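Local atomic coordinates of pectate lyase (Pectobacterium carotovorum, PDB entry 4U49), a protein that probably cleaves polygalacturonate and methylated pectins by calcium-dependent elimination within the chain, leaving oligosaccharides with unsaturated uronosyl ends. Residues A[34-39]-A[243-248]; A[41-46]-A[98-103]; A[60-65]-A[87-92]; A[64-69]-A[73-78]. All coordinates share one frame; numbering follows the deposited sequence.

Contact 1: residues A[34-39]-A[243-248]; sequences ATYLSW and NFTLTG. Unlike the reference sequence in segment 243-248: Asn243 (reference Lys).
Tyr36 and Thr247 form the tight end of this contact. Tyr36 OH donates a hydrogen bond to Thr247 OG1 at 2.8 Å; the two side chains meet at a slant, and Thr247 CB lies 3.6 Å from Tyr36 CZ. Tyrosine suits the place because it carries a hydroxyl across the gap on a long apolar ring. Threonine offers an oxygen that can accept and still donate: Asp32 OD1 is its second partner, while Asn277 ND2 bonds Tyr36 OH. Thr247 OG1 stands anti to its own backbone N (chi1 -177°), and this turns it to the phenol.

Nearer Asn243 the packing is looser. Thr245 crosses Tyr36 at about a right angle, its CG2 meeting CE1 at 4.1 Å, a single methyl against the ring. Its OG1 instead goes to Asn243 O of its own chain segment at 2.9 Å, with Thr74 OG1 as a further partner. The loose side is still buried, for no touching residue here is exposed.

Strand 34-41 is the middle strand of a three-stranded sheet, between 24-31 and 74-77, and through this contact it meets strand 244-247 of the parallel beta-helix, with Val213 and His215 of neighbouring strand 213-216 packed alongside.

Contact 2: residues A[41-46]-A[98-103]; sequences TDAGNV and SVLKSN
Leu100 points one of its branches, CD2, into the angle between Thr41 and Ala43. The methyl meets Ala43 CB at 3.8 Å and Thr41 OG1 at 3.9 Å, the first an apolar contact and the second mere packing against an oxygen already engaged by Ala43 N and Thr24 OG1. In Leu100 a chi1 of 171° carries CG toward the loop; Thr41 comes from the other direction, and the two side chains slide past one another pointing opposite ways. Ala43 contributes only a CB, small enough to let the turn settle over the leucine methyl.

That turn is held in shape by Thr41. Its OG1 accepts from Ala43 N at 3.3 Å, with an N-H...O angle of 159°, which makes an ST turn. Threonine thus helps hold the backbone that presents Ala43 while its oxygen is kept satisfied beside an apolar neighbour. The interface is small, burying 82 Å² in all.

The segment 41-46 links strand 34-41 to strand 46-54 and so carries the chain from one sheet to the other, whereas Leu100 lies on the outermost strand 99-106, with Thr92 of the adjoining strand 87-94 touching both Ala43 and Leu100.

Contact 3: residues A[60-65]-A[87-92]; sequences AGSEKI and WYWVDT
Trp89 reaches Ser62 with the CZ3 corner of its six-membered ring. From CB, the first torsion (chi1 -62°) sets CG beside the backbone N and anti to the carbonyl carbon, and the six-membered ring then extends toward Ser62. The first contact with segment 60-65 comes at the benzo carbons: CE3 passes 4.2 Å from Ser62 CB, CZ3 makes the closest approach to Ser62 CB at 3.8 Å, and CH2 beyond it has already moved off to 4.5 Å from the same carbon. The carbon approaches obliquely. Tryptophan has the span to cover such a distance, and serine is small enough to let the broad ring lie close to its strand.

A second, separate touch joins Ile65 to Tyr88. Here the CD1 methyl of Ile65 meets Tyr88 CE1 at 4.2 Å, at the ring's edge and near its plane, an apolar contact of a branched aliphatic with the rim of a phenol. The hydroxyl of Tyr88 is engaged beyond the pair, with Asp77 OD1.

Both touches reach across strand 46-54, which runs antiparallel between strands 62-68 and 87-94 and hydrogen-bonds to each: Val51 pairs with Ile65, Tyr52 with Trp89. Tyr88 packs on Leu26 and Leu28 of the facing sheet, while Trp89 lies against Ala104 of strand 99-106.

Contact 4: residues A[64-69]-A[73-78]; sequences KIAELN and RTFTDL
A classic beta bulge shapes this face-to-face packing of two sheets in a beta-sandwich whose strand order is consistent with a fibronectin type III-like domain. Ile65 and Ala66 both lie opposite Val51 in the bulge, and both direct their CB toward strand 74-77, where Phe75 receives them. A chi1 of 176° swings the Phe75 ring away from its own N, and three residues touch it obliquely. Ala66 CB sits 3.5 Å from Phe75 CE1, Ile65 CD1 lies 3.8 Å from Phe75 CE2, and Leu68 CD2 comes within 4.0 Å of Phe75 CD1, its side chain crossing the phenylalanine at about a right angle. Alanine's lone methyl lets the ring come close to the strand here; isoleucine and leucine supply the reach on its other carbons.

Ile65 CG1 takes the crowded position between backbone N and carbonyl carbon (chi1 61°), which also brings CD1 to 3.9 Å from Asp77 OD1. That buried carboxylate is well satisfied: OD1 pairs with Tyr88 of strand 87-94, while OD2 forms a salt bridge with Arg53 and accepts from Thr79 N. Away from the interface, Lys64 NZ and Glu67 OE2 form a salt bridge of 2.7 Å, with Asp50 as a second partner of the lysine.

The axes of strand segments 64-68 and 74-77 approach to 9.3 Å, their N-to-C directions 143° apart, roughly antiparallel. Strand 62-68 is the outermost of its four-stranded sheet, beside 46-54; strand 74-77 is an edge of the three-stranded sheet, beside 34-41.

How the contacts relate
Contacts 2, 3 and 4 belong to the amino-terminal sandwich, and contact 1 joins it to the beta-helix, helped by Thr74 of contact 4. Contacts 1 and 4 adjoin, their centres about 10 Å apart: Thr74 OG1 lies 2.6 Å from Asn243 O, and Leu37 N lies 2.7 Å from Phe75 O. Contacts 3 and 4 share Lys64 and Ile65, and are joined by Tyr88 OH and Asp77 OD1, 2.6 Å apart. Contacts 2 and 3 meet through strands 87-94 and 99-106, with Leu100 O 2.9 Å from Thr92 N. Contact 1 alone comes near the calcium site, empty here: the Thr247 side chain is about 7 Å from that of the calcium-binding Asn216.

Contact 1: residues A[34-39]-A[243-248]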
# COMPACT_ATOMS: atom_id res chain seq x y z
N ALA A 34 -6.66 8.75 -14.19
CA ALA A 34 -6.45 7.32 -14.39
C ALA A 34 -7.55 6.54 -13.68
O ALA A 34 -8.25 7.09 -12.84
CB ALA A 34 -5.08 6.90 -13.88
N THR A 35 -7.70 5.27 -14.03
CA THR A 35 -8.60 4.40 -13.28
C THR A 35 -7.81 3.24 -12.69
O THR A 35 -7.22 2.44 -13.42
CB THR A 35 -9.76 3.87 -14.15
OG1 THR A 35 -10.59 4.97 -14.55
CG2 THR A 35 -10.60 2.87 -13.37
N TYR A 36 -7.79 3.16 -11.37
CA TYR A 36 -7.04 2.13 -10.67
C TYR A 36 -7.94 0.99 -10.26
O TYR A 36 -8.98 1.20 -9.64
CB TYR A 36 -6.33 2.71 -9.44
CG TYR A 36 -5.39 3.84 -9.78
CD1 TYR A 36 -4.11 3.57 -10.24
CD2 TYR A 36 -5.79 5.16 -9.66
CE1 TYR A 36 -3.24 4.60 -10.57
CE2 TYR A 36 -4.93 6.20 -9.98
CZ TYR A 36 -3.66 5.91 -10.44
OH TYR A 36 -2.79 6.92 -10.76
N LEU A 37 -7.53 -0.22 -10.61
CA LEU A 37 -8.24 -1.43 -10.19
C LEU A 37 -7.48 -2.06 -9.03
O LEU A 37 -6.26 -2.08 -9.03
CB LEU A 37 -8.37 -2.43 -11.34
CG LEU A 37 -9.50 -2.24 -12.36
CD1 LEU A 37 -9.43 -0.89 -13.06
CD2 LEU A 37 -9.46 -3.38 -13.37
N SER A 38 -8.21 -2.56 -8.04
CA SER A 38 -7.59 -3.27 -6.93
C SER A 38 -8.52 -4.39 -6.50
O SER A 38 -9.74 -4.21 -6.45
CB SER A 38 -7.31 -2.31 -5.77
OG SER A 38 -6.67 -2.98 -4.70
N TRP A 39 -7.96 -5.55 -6.19
CA TRP A 39 -8.81 -6.68 -5.83
C TRP A 39 -8.17 -7.62 -4.82
O TRP A 39 -6.96 -7.63 -4.64
CB TRP A 39 -9.21 -7.46 -7.09
CG TRP A 39 -8.07 -8.04 -7.88
CD1 TRP A 39 -7.56 -9.31 -7.78
CD2 TRP A 39 -7.33 -7.40 -8.93
NE1 TRP A 39 -6.54 -9.49 -8.68
CE2 TRP A 39 -6.37 -8.33 -9.39
CE3 TRP A 39 -7.36 -6.12 -9.50
CZ2 TRP A 39 -5.47 -8.02 -10.41
CZ3 TRP A 39 -6.47 -5.82 -10.52
CH2 TRP A 39 -5.54 -6.77 -10.96
N ASN A 243 1.43 -5.54 -5.89
CA ASN A 243 1.51 -4.29 -6.65
C ASN A 243 0.68 -3.17 -6.02
O ASN A 243 -0.04 -2.46 -6.72
CB ASN A 243 1.08 -4.52 -8.10
CG ASN A 243 1.60 -3.44 -9.03
OD1 ASN A 243 2.55 -2.73 -8.70
ND2 ASN A 243 0.97 -3.31 -10.19
N PHE A 244 0.77 -3.05 -4.70
CA PHE A 244 0.25 -1.90 -3.96
C PHE A 244 0.65 -0.62 -4.69
O PHE A 244 1.81 -0.45 -5.05
CB PHE A 244 0.77 -1.92 -2.52
CG PHE A 244 0.53 -0.66 -1.75
CD1 PHE A 244 -0.74 -0.31 -1.32
CD2 PHE A 244 1.59 0.16 -1.40
CE1 PHE A 244 -0.95 0.85 -0.59
CE2 PHE A 244 1.38 1.32 -0.67
CZ PHE A 244 0.11 1.66 -0.27
N THR A 245 -0.31 0.27 -4.92
CA THR A 245 -0.08 1.41 -5.80
C THR A 245 -0.33 2.76 -5.13
O THR A 245 -1.38 3.00 -4.54
CB THR A 245 -0.97 1.33 -7.06
OG1 THR A 245 -0.61 0.17 -7.82
CG2 THR A 245 -0.79 2.57 -7.94
N LEU A 246 0.66 3.65 -5.23
CA LEU A 246 0.53 5.02 -4.76
C LEU A 246 0.14 5.93 -5.92
O LEU A 246 0.74 5.86 -6.99
CB LEU A 246 1.84 5.51 -4.13
CG LEU A 246 2.37 4.78 -2.89
CD1 LEU A 246 3.67 5.42 -2.43
CD2 LEU A 246 1.34 4.81 -1.77
N THR A 247 -0.86 6.77 -5.71
CA THR A 247 -1.25 7.75 -6.72
C THR A 247 -1.31 9.15 -6.12
O THR A 247 -1.46 9.31 -4.90
CB THR A 247 -2.60 7.39 -7.37
OG1 THR A 247 -2.90 8.34 -8.40
CG2 THR A 247 -3.71 7.40 -6.34
N GLY A 248 -1.19 10.15 -6.97
CA GLY A 248 -1.16 11.53 -6.52
C GLY A 248 0.26 11.99 -6.21
O GLY A 248 1.21 11.57 -6.86

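Contact 2: residues A[41-46]-A[98-103]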
# COMPACT_ATOMS: atom_id res chain seq x y z
N THR A 41 -8.49 -11.87 -3.77
CA THR A 41 -9.04 -13.15 -4.17
C THR A 41 -8.61 -14.23 -3.18
O THR A 41 -7.54 -14.13 -2.57
CB THR A 41 -8.61 -13.54 -5.60
OG1 THR A 41 -9.32 -14.71 -6.03
CG2 THR A 41 -7.11 -13.81 -5.66
N ASP A 42 -9.44 -15.24 -2.99
CA ASP A 42 -9.08 -16.36 -2.14
C ASP A 42 -8.96 -17.63 -2.97
O ASP A 42 -8.77 -18.72 -2.43
CB ASP A 42 -10.10 -16.55 -1.02
CG ASP A 42 -11.53 -16.44 -1.50
OD1 ASP A 42 -11.81 -16.84 -2.64
OD2 ASP A 42 -12.38 -15.94 -0.73
N ALA A 43 -9.07 -17.47 -4.29
CA ALA A 43 -8.81 -18.57 -5.21
C ALA A 43 -7.36 -19.00 -5.05
O ALA A 43 -6.45 -18.19 -5.13
CB ALA A 43 -9.10 -18.15 -6.64
N GLY A 44 -7.16 -20.29 -4.79
CA GLY A 44 -5.82 -20.79 -4.57
C GLY A 44 -5.15 -21.17 -5.87
O GLY A 44 -5.82 -21.43 -6.87
N ASN A 45 -3.82 -21.17 -5.86
CA ASN A 45 -3.04 -21.76 -6.94
C ASN A 45 -3.23 -21.04 -8.27
O ASN A 45 -3.39 -21.67 -9.31
CB ASN A 45 -3.41 -23.24 -7.07
CG ASN A 45 -2.37 -24.06 -7.81
OD1 ASN A 45 -1.19 -23.71 -7.83
ND2 ASN A 45 -2.81 -25.15 -8.42
N VAL A 46 -3.20 -19.71 -8.25
CA VAL A 46 -3.47 -18.94 -9.47
C VAL A 46 -2.21 -18.85 -10.34
O VAL A 46 -1.09 -18.79 -9.84
CB VAL A 46 -4.01 -17.53 -9.14
CG1 VAL A 46 -4.93 -17.57 -7.93
CG2 VAL A 46 -2.89 -16.56 -8.90
N SER A 98 -9.51 -23.72 -13.73
CA SER A 98 -10.76 -23.03 -13.40
C SER A 98 -10.58 -21.52 -13.52
O SER A 98 -9.55 -20.97 -13.10
CB SER A 98 -11.23 -23.40 -11.99
OG SER A 98 -10.29 -22.95 -11.02
N VAL A 99 -11.57 -20.85 -14.09
CA VAL A 99 -11.53 -19.40 -14.24
C VAL A 99 -12.58 -18.77 -13.35
O VAL A 99 -13.77 -19.08 -13.45
CB VAL A 99 -11.76 -18.97 -15.69
CG1 VAL A 99 -11.64 -17.45 -15.82
CG2 VAL A 99 -10.77 -19.66 -16.62
N LEU A 100 -12.13 -17.88 -12.46
CA LEU A 100 -13.02 -17.21 -11.52
C LEU A 100 -13.17 -15.74 -11.90
O LEU A 100 -12.19 -15.01 -11.98
CB LEU A 100 -12.48 -17.34 -10.10
CG LEU A 100 -13.15 -16.51 -9.00
CD1 LEU A 100 -14.58 -16.98 -8.77
CD2 LEU A 100 -12.34 -16.57 -7.71
N LYS A 101 -14.41 -15.32 -12.13
CA LYS A 101 -14.70 -13.94 -12.47
C LYS A 101 -15.03 -13.12 -11.23
O LYS A 101 -15.77 -13.58 -10.35
CB LYS A 101 -15.85 -13.86 -13.47
CG LYS A 101 -15.62 -14.66 -14.75
CD LYS A 101 -16.80 -14.55 -15.70
CE LYS A 101 -18.07 -15.13 -15.08
NZ LYS A 101 -19.23 -15.01 -16.00
N SER A 102 -14.49 -11.91 -11.15
CA SER A 102 -14.80 -11.01 -10.06
C SER A 102 -16.20 -10.44 -10.22
O SER A 102 -16.87 -10.66 -11.23
CB SER A 102 -13.80 -9.87 -9.99
OG SER A 102 -14.00 -8.99 -11.09
N ASN A 103 -16.64 -9.68 -9.22
CA ASN A 103 -17.80 -8.82 -9.38
C ASN A 103 -17.51 -7.78 -10.45
O ASN A 103 -16.35 -7.46 -10.71
CB ASN A 103 -18.14 -8.12 -8.06
CG ASN A 103 -16.99 -7.29 -7.53
OD1 ASN A 103 -15.97 -7.84 -7.12
ND2 ASN A 103 -17.15 -5.97 -7.53

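Contact 3: residues A[60-65]-A[87-92]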
# COMPACT_ATOMS: atom_id res chain seq x y z
N ALA A 60 -19.27 -9.14 -26.97
CA ALA A 60 -19.09 -7.73 -27.33
C ALA A 60 -19.53 -6.78 -26.22
O ALA A 60 -19.63 -5.57 -26.44
CB ALA A 60 -19.84 -7.41 -28.63
N GLY A 61 -19.79 -7.32 -25.03
CA GLY A 61 -20.14 -6.49 -23.89
C GLY A 61 -18.94 -6.00 -23.09
O GLY A 61 -19.03 -5.01 -22.37
N SER A 62 -17.78 -6.59 -23.35
CA SER A 62 -16.55 -6.16 -22.68
C SER A 62 -15.36 -6.61 -23.53
O SER A 62 -15.51 -7.41 -24.45
CB SER A 62 -16.47 -6.73 -21.27
OG SER A 62 -16.23 -8.13 -21.28
N GLU A 63 -14.19 -6.05 -23.25
CA GLU A 63 -12.98 -6.45 -23.96
C GLU A 63 -11.84 -6.66 -22.97
O GLU A 63 -11.75 -5.96 -21.96
CB GLU A 63 -12.58 -5.42 -25.02
CG GLU A 63 -12.35 -4.02 -24.48
CD GLU A 63 -12.21 -2.99 -25.58
OE1 GLU A 63 -11.79 -1.85 -25.29
OE2 GLU A 63 -12.54 -3.31 -26.74
N LYS A 64 -10.99 -7.64 -23.25
CA LYS A 64 -9.81 -7.90 -22.43
C LYS A 64 -8.75 -6.84 -22.72
O LYS A 64 -8.29 -6.71 -23.85
CB LYS A 64 -9.27 -9.30 -22.71
CG LYS A 64 -8.02 -9.69 -21.93
CD LYS A 64 -7.67 -11.16 -22.17
CE LYS A 64 -6.32 -11.54 -21.57
NZ LYS A 64 -6.00 -12.98 -21.80
N ILE A 65 -8.36 -6.07 -21.70
CA ILE A 65 -7.40 -4.99 -21.90
C ILE A 65 -6.04 -5.29 -21.29
O ILE A 65 -5.10 -4.51 -21.48
CB ILE A 65 -7.91 -3.65 -21.32
CG1 ILE A 65 -8.12 -3.75 -19.81
CG2 ILE A 65 -9.19 -3.20 -22.03
CD1 ILE A 65 -8.39 -2.41 -19.13
N TRP A 87 -17.40 -0.26 -16.75
CA TRP A 87 -17.47 -1.41 -15.87
C TRP A 87 -16.20 -2.22 -16.06
O TRP A 87 -15.65 -2.27 -17.16
CB TRP A 87 -18.72 -2.25 -16.15
CG TRP A 87 -19.99 -1.56 -15.79
CD1 TRP A 87 -20.68 -0.66 -16.56
CD2 TRP A 87 -20.74 -1.70 -14.58
NE1 TRP A 87 -21.81 -0.24 -15.90
CE2 TRP A 87 -21.87 -0.86 -14.68
CE3 TRP A 87 -20.57 -2.45 -13.41
CZ2 TRP A 87 -22.82 -0.76 -13.67
CZ3 TRP A 87 -21.51 -2.35 -12.41
CH2 TRP A 87 -22.62 -1.51 -12.54
N TYR A 88 -15.72 -2.84 -14.99
CA TYR A 88 -14.50 -3.64 -15.05
C TYR A 88 -14.71 -5.01 -14.42
O TYR A 88 -15.55 -5.17 -13.53
CB TYR A 88 -13.34 -2.94 -14.34
CG TYR A 88 -12.80 -1.70 -15.03
CD1 TYR A 88 -11.73 -1.79 -15.91
CD2 TYR A 88 -13.35 -0.45 -14.78
CE1 TYR A 88 -11.23 -0.67 -16.54
CE2 TYR A 88 -12.85 0.68 -15.40
CZ TYR A 88 -11.79 0.57 -16.28
OH TYR A 88 -11.29 1.68 -16.90
N TRP A 89 -13.94 -5.99 -14.89
CA TRP A 89 -13.87 -7.32 -14.29
C TRP A 89 -12.43 -7.80 -14.26
O TRP A 89 -11.64 -7.45 -15.14
CB TRP A 89 -14.70 -8.34 -15.08
CG TRP A 89 -16.16 -8.09 -15.16
CD1 TRP A 89 -17.13 -8.67 -14.40
CD2 TRP A 89 -16.83 -7.20 -16.06
NE1 TRP A 89 -18.37 -8.19 -14.77
CE2 TRP A 89 -18.21 -7.29 -15.79
CE3 TRP A 89 -16.39 -6.34 -17.07
CZ2 TRP A 89 -19.15 -6.54 -16.49
CZ3 TRP A 89 -17.33 -5.60 -17.77
CH2 TRP A 89 -18.70 -5.70 -17.47
N VAL A 90 -12.07 -8.60 -13.26
CA VAL A 90 -10.83 -9.36 -13.32
C VAL A 90 -11.14 -10.86 -13.25
O VAL A 90 -11.98 -11.30 -12.46
CB VAL A 90 -9.82 -8.97 -12.21
CG1 VAL A 90 -9.40 -7.51 -12.35
CG2 VAL A 90 -10.40 -9.22 -10.83
N ASP A 91 -10.49 -11.63 -14.11
CA ASP A 91 -10.62 -13.08 -14.11
C ASP A 91 -9.33 -13.68 -13.60
O ASP A 91 -8.25 -13.28 -14.03
CB ASP A 91 -10.93 -13.61 -15.51
CG ASP A 91 -12.38 -13.38 -15.93
OD1 ASP A 91 -13.09 -12.61 -15.25
OD2 ASP A 91 -12.80 -13.97 -16.95
N THR A 92 -9.42 -14.63 -12.67
CA THR A 92 -8.23 -15.34 -12.24
C THR A 92 -8.25 -16.76 -12.80
O THR A 92 -9.29 -17.42 -12.82
CB THR A 92 -8.11 -15.41 -10.71
OG1 THR A 92 -9.18 -16.19 -10.18
CG2 THR A 92 -8.15 -14.01 -10.11

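Contact 4: residues A[64-69]-A[73-78]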
# COMPACT_ATOMS: atom_id res chain seq x y z
N LYS A 64 -10.99 -7.64 -23.25
CA LYS A 64 -9.81 -7.90 -22.43
C LYS A 64 -8.75 -6.84 -22.72
O LYS A 64 -8.29 -6.71 -23.85
CB LYS A 64 -9.27 -9.30 -22.71
CG LYS A 64 -8.02 -9.69 -21.93
CD LYS A 64 -7.67 -11.16 -22.17
CE LYS A 64 -6.32 -11.54 -21.57
NZ LYS A 64 -6.00 -12.98 -21.80
N ILE A 65 -8.36 -6.07 -21.70
CA ILE A 65 -7.40 -4.99 -21.90
C ILE A 65 -6.04 -5.29 -21.29
O ILE A 65 -5.10 -4.51 -21.48
CB ILE A 65 -7.91 -3.65 -21.32
CG1 ILE A 65 -8.12 -3.75 -19.81
CG2 ILE A 65 -9.19 -3.20 -22.03
CD1 ILE A 65 -8.39 -2.41 -19.13
N ALA A 66 -5.92 -6.41 -20.58
CA ALA A 66 -4.64 -6.77 -19.96
C ALA A 66 -4.58 -8.23 -19.53
O ALA A 66 -5.57 -8.82 -19.10
CB ALA A 66 -4.36 -5.87 -18.77
N GLU A 67 -3.39 -8.80 -19.65
CA GLU A 67 -3.10 -10.14 -19.16
C GLU A 67 -1.97 -10.01 -18.14
O GLU A 67 -0.90 -9.49 -18.47
CB GLU A 67 -2.72 -11.07 -20.31
CG GLU A 67 -2.60 -12.52 -19.92
CD GLU A 67 -2.38 -13.42 -21.12
OE1 GLU A 67 -1.21 -13.77 -21.39
OE2 GLU A 67 -3.37 -13.76 -21.79
N LEU A 68 -2.20 -10.47 -16.92
CA LEU A 68 -1.30 -10.19 -15.81
C LEU A 68 -0.65 -11.44 -15.21
O LEU A 68 -1.08 -12.56 -15.46
CB LEU A 68 -2.04 -9.44 -14.69
CG LEU A 68 -2.79 -8.16 -15.07
CD1 LEU A 68 -3.41 -7.52 -13.83
CD2 LEU A 68 -1.88 -7.18 -15.78
N ASN A 69 0.39 -11.22 -14.40
CA ASN A 69 1.00 -12.32 -13.66
C ASN A 69 0.04 -12.85 -12.60
O ASN A 69 -1.11 -12.44 -12.52
CB ASN A 69 2.33 -11.88 -13.03
CG ASN A 69 2.17 -10.73 -12.03
OD1 ASN A 69 1.12 -10.56 -11.41
ND2 ASN A 69 3.23 -9.95 -11.86
N ARG A 73 -2.28 -7.56 -7.56
CA ARG A 73 -3.65 -7.39 -7.09
C ARG A 73 -4.16 -5.99 -7.41
O ARG A 73 -5.16 -5.53 -6.85
CB ARG A 73 -3.75 -7.66 -5.58
CG ARG A 73 -3.46 -9.11 -5.19
CD ARG A 73 -4.48 -10.08 -5.78
NE ARG A 73 -4.28 -11.45 -5.31
CZ ARG A 73 -3.57 -12.37 -5.96
NH1 ARG A 73 -2.99 -12.08 -7.11
NH2 ARG A 73 -3.45 -13.59 -5.45
N THR A 74 -3.45 -5.30 -8.30
CA THR A 74 -3.89 -4.01 -8.83
C THR A 74 -3.62 -3.90 -10.32
O THR A 74 -2.84 -4.67 -10.88
CB THR A 74 -3.18 -2.82 -8.15
OG1 THR A 74 -1.81 -2.78 -8.58
CG2 THR A 74 -3.24 -2.93 -6.64
N PHE A 75 -4.27 -2.93 -10.96
CA PHE A 75 -3.99 -2.60 -12.35
C PHE A 75 -4.31 -1.13 -12.60
O PHE A 75 -5.31 -0.62 -12.09
CB PHE A 75 -4.80 -3.48 -13.30
CG PHE A 75 -4.62 -3.12 -14.75
CD1 PHE A 75 -3.49 -3.53 -15.45
CD2 PHE A 75 -5.58 -2.37 -15.42
CE1 PHE A 75 -3.32 -3.19 -16.78
CE2 PHE A 75 -5.41 -2.03 -16.75
CZ PHE A 75 -4.28 -2.44 -17.43
N THR A 76 -3.47 -0.47 -13.38
CA THR A 76 -3.69 0.93 -13.73
C THR A 76 -4.13 1.06 -15.18
O THR A 76 -3.39 0.72 -16.10
CB THR A 76 -2.42 1.78 -13.51
OG1 THR A 76 -2.04 1.74 -12.13
CG2 THR A 76 -2.68 3.23 -13.91
N ASP A 77 -5.34 1.57 -15.39
CA ASP A 77 -5.87 1.77 -16.73
C ASP A 77 -5.67 3.22 -17.18
O ASP A 77 -6.28 4.13 -16.63
CB ASP A 77 -7.35 1.39 -16.79
CG ASP A 77 -7.93 1.50 -18.20
OD1 ASP A 77 -9.16 1.35 -18.34
OD2 ASP A 77 -7.17 1.73 -19.15
N LEU A 78 -4.82 3.41 -18.18
CA LEU A 78 -4.52 4.74 -18.69
C LEU A 78 -5.14 4.98 -20.07
O LEU A 78 -4.96 6.05 -20.66
CB LEU A 78 -3.01 4.96 -18.76
CG LEU A 78 -2.24 4.91 -17.44
CD1 LEU A 78 -0.76 5.17 -17.66
CD2 LEU A 78 -2.81 5.92 -16.46